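Local structure of capsule biosynthesis protein capD (Bacillus anthracis, 3GA9) at residues S99-I104 with T162-G167; T115-I120 with N136-V141. The protein cleaves the poly-gamma-D-glutamate capsule of the anthrax bacterium and, as a transpeptidase, joins it by an amide bond to meso-diaminopimelic acid in the peptidoglycan. All blocks are in the same frame, centred on the assembly; numbering follows the deposited sequence.

Contact 1 (S99-I104 with T162-G167); sequences SLQDII and TGAGDG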
# COMPACT_ATOMS: atom_id res chain seq x y z
N SER B 99 -0.26 -11.10 -20.02
CA SER B 99 -1.02 -11.33 -18.77
C SER B 99 -0.50 -10.41 -17.67
O SER B 99 0.69 -10.10 -17.62
CB SER B 99 -0.95 -12.80 -18.31
OG SER B 99 0.23 -13.04 -17.57
N LEU B 100 -1.40 -9.97 -16.80
CA LEU B 100 -0.98 -9.03 -15.78
C LEU B 100 0.20 -9.55 -14.96
O LEU B 100 1.16 -8.82 -14.71
CB LEU B 100 -2.15 -8.59 -14.89
CG LEU B 100 -1.85 -7.32 -14.05
CD1 LEU B 100 -1.17 -6.16 -14.85
CD2 LEU B 100 -3.11 -6.82 -13.32
N GLN B 101 0.15 -10.83 -14.61
CA GLN B 101 1.21 -11.45 -13.82
C GLN B 101 2.53 -11.36 -14.55
O GLN B 101 3.55 -11.02 -13.97
CB GLN B 101 0.89 -12.91 -13.49
CG GLN B 101 1.98 -13.55 -12.61
CD GLN B 101 2.03 -12.94 -11.22
OE1 GLN B 101 1.02 -12.96 -10.49
NE2 GLN B 101 3.20 -12.39 -10.83
N ASP B 102 2.49 -11.68 -15.84
CA ASP B 102 3.66 -11.57 -16.69
C ASP B 102 4.28 -10.19 -16.61
O ASP B 102 5.49 -10.05 -16.47
CB ASP B 102 3.27 -11.83 -18.13
CG ASP B 102 3.15 -13.30 -18.46
OD1 ASP B 102 3.88 -14.13 -17.83
OD2 ASP B 102 2.34 -13.61 -19.37
N ILE B 103 3.43 -9.17 -16.70
CA ILE B 103 3.92 -7.78 -16.69
C ILE B 103 4.51 -7.37 -15.32
O ILE B 103 5.58 -6.73 -15.26
CB ILE B 103 2.84 -6.86 -17.22
CG1 ILE B 103 2.59 -7.24 -18.68
CG2 ILE B 103 3.28 -5.40 -17.12
CD1 ILE B 103 1.24 -6.83 -19.21
N ILE B 104 3.86 -7.80 -14.23
CA ILE B 104 4.42 -7.61 -12.88
C ILE B 104 5.82 -8.21 -12.79
O ILE B 104 6.71 -7.69 -12.10
CB ILE B 104 3.48 -8.21 -11.79
CG1 ILE B 104 2.52 -7.13 -11.27
CG2 ILE B 104 4.26 -8.72 -10.58
CD1 ILE B 104 1.43 -6.70 -12.22
N THR B 162 -8.60 -13.03 -12.22
CA THR B 162 -7.18 -13.34 -12.25
C THR B 162 -6.45 -12.19 -11.55
O THR B 162 -7.08 -11.23 -11.11
CB THR B 162 -6.67 -13.53 -13.69
OG1 THR B 162 -7.29 -12.55 -14.52
CG2 THR B 162 -7.01 -14.95 -14.21
N GLY B 163 -5.14 -12.31 -11.43
CA GLY B 163 -4.39 -11.26 -10.76
C GLY B 163 -2.90 -11.49 -10.73
O GLY B 163 -2.35 -12.36 -11.40
N ALA B 164 -2.24 -10.71 -9.89
CA ALA B 164 -0.81 -10.66 -9.88
C ALA B 164 -0.36 -10.48 -8.45
O ALA B 164 -0.99 -9.79 -7.67
CB ALA B 164 -0.34 -9.48 -10.73
N GLY B 165 0.73 -11.11 -8.12
CA GLY B 165 1.33 -10.94 -6.84
C GLY B 165 2.78 -10.68 -7.15
O GLY B 165 3.31 -11.22 -8.13
N ASP B 166 3.41 -9.86 -6.34
CA ASP B 166 4.76 -9.48 -6.63
C ASP B 166 5.67 -10.37 -5.83
O ASP B 166 5.73 -10.25 -4.60
CB ASP B 166 5.00 -8.03 -6.25
CG ASP B 166 6.07 -7.36 -7.10
OD1 ASP B 166 7.07 -8.04 -7.42
OD2 ASP B 166 5.92 -6.15 -7.41
N GLY B 167 6.37 -11.25 -6.53
CA GLY B 167 7.32 -12.16 -5.93
C GLY B 167 8.48 -11.45 -5.25
O GLY B 167 9.22 -12.08 -4.49
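Q101 reads the backbone of G165 with both ends of its amide. The backbone N of G165 gives its hydrogen to OE1 of Q101 at 3.0 Å, a bent bond with the donor tilted 16° from the carbonyl plane. NE2 of Q101 returns one to O of G165 at 2.9 Å, almost straight and within the plane of its own amide, so the pair fixes the rotation of that group. The side chain leaves the helix with CG trans to the backbone N (chi1 -178°) and bends at chi2, which swings the amide over to the chain just past the strand; a glutamine suits the place because it can give and accept at once.

Beside this polar grip the packing is apolar and close. CB of A164 points at the helix and meets CD1 of I104 at 3.6 Å, with CG of L100 farther off at 4.2 Å; a small methyl lets the two branched chains come down on the strand, while I89 of helix 82-94 covers L100 and I104 as well. D166 is buried too, salt-bridged to R168 and R108, and its side chain is about 5 Å from that of the substrate-binding R169.

The looser, exposed side is the helix start, where S99 and D102 do not touch the strand. S99 is the N-cap residue: its OG accepts from N of D102 at 3.2 Å. Helix 100-105, nearly parallel to strand 160-164 (4° between the short axes), packs on the antiparallel sheet, as in the alpha-beta-beta-alpha layering of Ntn hydrolases such as the gamma-glutamyltransferases.

Contact 2 (T115-I120 with N136-V141); sequences TAYTEI and NVKKKV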
# COMPACT_ATOMS: atom_id res chain seq x y z
N THR B 115 19.51 10.18 -12.07
CA THR B 115 19.96 8.80 -11.85
C THR B 115 18.80 7.87 -12.23
O THR B 115 17.71 7.98 -11.67
CB THR B 115 20.39 8.51 -10.38
OG1 THR B 115 21.45 9.38 -10.01
CG2 THR B 115 20.89 7.08 -10.23
N ALA B 116 19.04 6.99 -13.20
CA ALA B 116 18.09 5.92 -13.47
C ALA B 116 18.48 4.70 -12.63
O ALA B 116 19.60 4.22 -12.76
CB ALA B 116 18.11 5.57 -14.94
N TYR B 117 17.60 4.21 -11.75
CA TYR B 117 17.88 2.99 -10.98
C TYR B 117 17.28 1.77 -11.66
O TYR B 117 16.11 1.80 -12.03
CB TYR B 117 17.36 3.10 -9.55
CG TYR B 117 18.03 4.17 -8.73
CD1 TYR B 117 19.30 3.96 -8.17
CD2 TYR B 117 17.40 5.39 -8.50
CE1 TYR B 117 19.92 4.95 -7.40
CE2 TYR B 117 18.00 6.39 -7.73
CZ TYR B 117 19.26 6.17 -7.19
OH TYR B 117 19.87 7.15 -6.44
N THR B 118 18.08 0.72 -11.84
CA THR B 118 17.64 -0.49 -12.57
C THR B 118 17.61 -1.75 -11.72
O THR B 118 18.47 -1.97 -10.87
CB THR B 118 18.58 -0.85 -13.72
OG1 THR B 118 19.39 0.28 -14.05
CG2 THR B 118 17.78 -1.32 -14.95
N GLU B 119 16.62 -2.58 -12.00
CA GLU B 119 16.48 -3.85 -11.31
C GLU B 119 17.55 -4.82 -11.84
O GLU B 119 18.29 -5.43 -11.06
CB GLU B 119 15.07 -4.39 -11.50
CG GLU B 119 14.54 -5.23 -10.34
CD GLU B 119 13.10 -5.71 -10.56
OE1 GLU B 119 12.41 -5.23 -11.48
OE2 GLU B 119 12.66 -6.59 -9.79
N ILE B 120 17.65 -4.91 -13.17
CA ILE B 120 18.60 -5.79 -13.85
C ILE B 120 19.65 -4.96 -14.62
O ILE B 120 19.33 -3.93 -15.22
CB ILE B 120 17.85 -6.84 -14.77
CG1 ILE B 120 18.34 -8.29 -14.55
CG2 ILE B 120 17.72 -6.38 -16.25
CD1 ILE B 120 19.83 -8.58 -14.89
N ASN B 136 22.43 8.88 -15.54
CA ASN B 136 23.45 7.87 -15.22
C ASN B 136 22.94 6.60 -14.52
O ASN B 136 22.83 6.53 -13.29
CB ASN B 136 24.64 8.49 -14.49
CG ASN B 136 24.23 9.25 -13.25
OD1 ASN B 136 23.14 9.04 -12.72
ND2 ASN B 136 25.10 10.14 -12.77
N VAL B 137 22.67 5.59 -15.34
CA VAL B 137 22.20 4.28 -14.88
C VAL B 137 22.91 3.76 -13.63
O VAL B 137 24.13 3.80 -13.53
CB VAL B 137 22.24 3.23 -16.05
CG1 VAL B 137 22.05 1.79 -15.54
CG2 VAL B 137 21.21 3.57 -17.13
N LYS B 138 22.12 3.29 -12.67
CA LYS B 138 22.63 2.64 -11.47
C LYS B 138 21.75 1.39 -11.17
O LYS B 138 20.52 1.49 -11.08
CB LYS B 138 22.65 3.66 -10.31
CG LYS B 138 22.87 3.09 -8.92
CD LYS B 138 24.26 2.50 -8.74
CE LYS B 138 24.35 1.67 -7.45
NZ LYS B 138 25.76 1.27 -7.14
N LYS B 139 22.37 0.21 -11.07
CA LYS B 139 21.61 -1.00 -10.75
C LYS B 139 21.46 -1.10 -9.23
O LYS B 139 22.40 -0.80 -8.48
CB LYS B 139 22.27 -2.25 -11.35
CG LYS B 139 21.32 -3.43 -11.52
CD LYS B 139 22.00 -4.73 -11.17
CE LYS B 139 21.13 -5.60 -10.28
NZ LYS B 139 21.57 -7.00 -10.32
N LYS B 140 20.28 -1.49 -8.78
CA LYS B 140 20.00 -1.55 -7.36
C LYS B 140 19.80 -2.97 -6.86
O LYS B 140 19.20 -3.80 -7.54
CB LYS B 140 18.81 -0.66 -7.01
CG LYS B 140 18.84 -0.17 -5.57
CD LYS B 140 18.60 1.34 -5.51
CE LYS B 140 19.81 2.09 -5.01
NZ LYS B 140 19.85 2.09 -3.53
N VAL B 141 20.33 -3.22 -5.65
CA VAL B 141 20.34 -4.55 -5.00
C VAL B 141 19.00 -4.99 -4.40
O VAL B 141 18.59 -6.14 -4.58
CB VAL B 141 21.44 -4.65 -3.88
CG1 VAL B 141 21.37 -6.00 -3.13
CG2 VAL B 141 22.83 -4.44 -4.47
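Three backbone hydrogen bonds join T115-I120 to N136-V141 as parallel neighbours, with Y117 paired to K138 and T118 to K139. K138 uses both its polar backbone atoms: its N donates to O of A116 at 2.7 Å, and its O accepts from N of T118. The ladder then steps on, N of K140 reaching O of T118 at 2.8 Å. The alternation of donor and acceptor is that of a parallel ladder, and CA-H...O contacts, such as Y117 CA to K138 O at 3.0 Å, fill in between.

Around this ladder the side chains divide by face. On the face of Y117 and K138, the CD1 side of the tyrosine ring is met obliquely by two lysine chains: CE of K140 at 3.7 Å and CG of K138 at 3.8 Å from CD1. CG2 of T115 sits over one face of the ring, toward its rim. A chi1 of -65° turns the Y117 ring so that CD1 and CE1 lie beside K140, which runs in the same direction. Long methylene chains suit this place, since they can line an aromatic ring and still carry their charge onward; K140 has a cation-pi partner in F145. OG1 of T118 makes a weak hydrogen bond to O of K138 and also touches CG1 of V137, while CG of K139 lies 3.3 Å from O of T118.

Farther out, V137 packs on K127 and L130 of helix 124-131, the helix of this beta-alpha-beta unit, while A116 rests on F111 and on M268 of the other chain. E119 is salt-bridged to R168. The main chain thus supplies the specific bonds, and the lysines add mostly aliphatic contact; K140, whose side chain is about 8 Å from a bound glutamic acid, adds a positive charge that would suit an anionic substrate.

How the contacts relate
Contact 1 is buried and joins a helix to a strand of the four-stranded antiparallel sheet; contact 2 lies mostly at the surface and pairs two strands of a separate three-stranded sheet. They share no element, and their centres are 22 Å apart, although the chain of contact 2 falls between the two segments of contact 1. Their chemistry follows their setting: in contact 1 one glutamine amide and the packing of leucine and isoleucine on a small alanine do the work, whereas contact 2 relies on main-chain bonding flanked by lysines. R168 links the two, bridging to D166 of the first and E119 of the second, beside the substrate-binding R169.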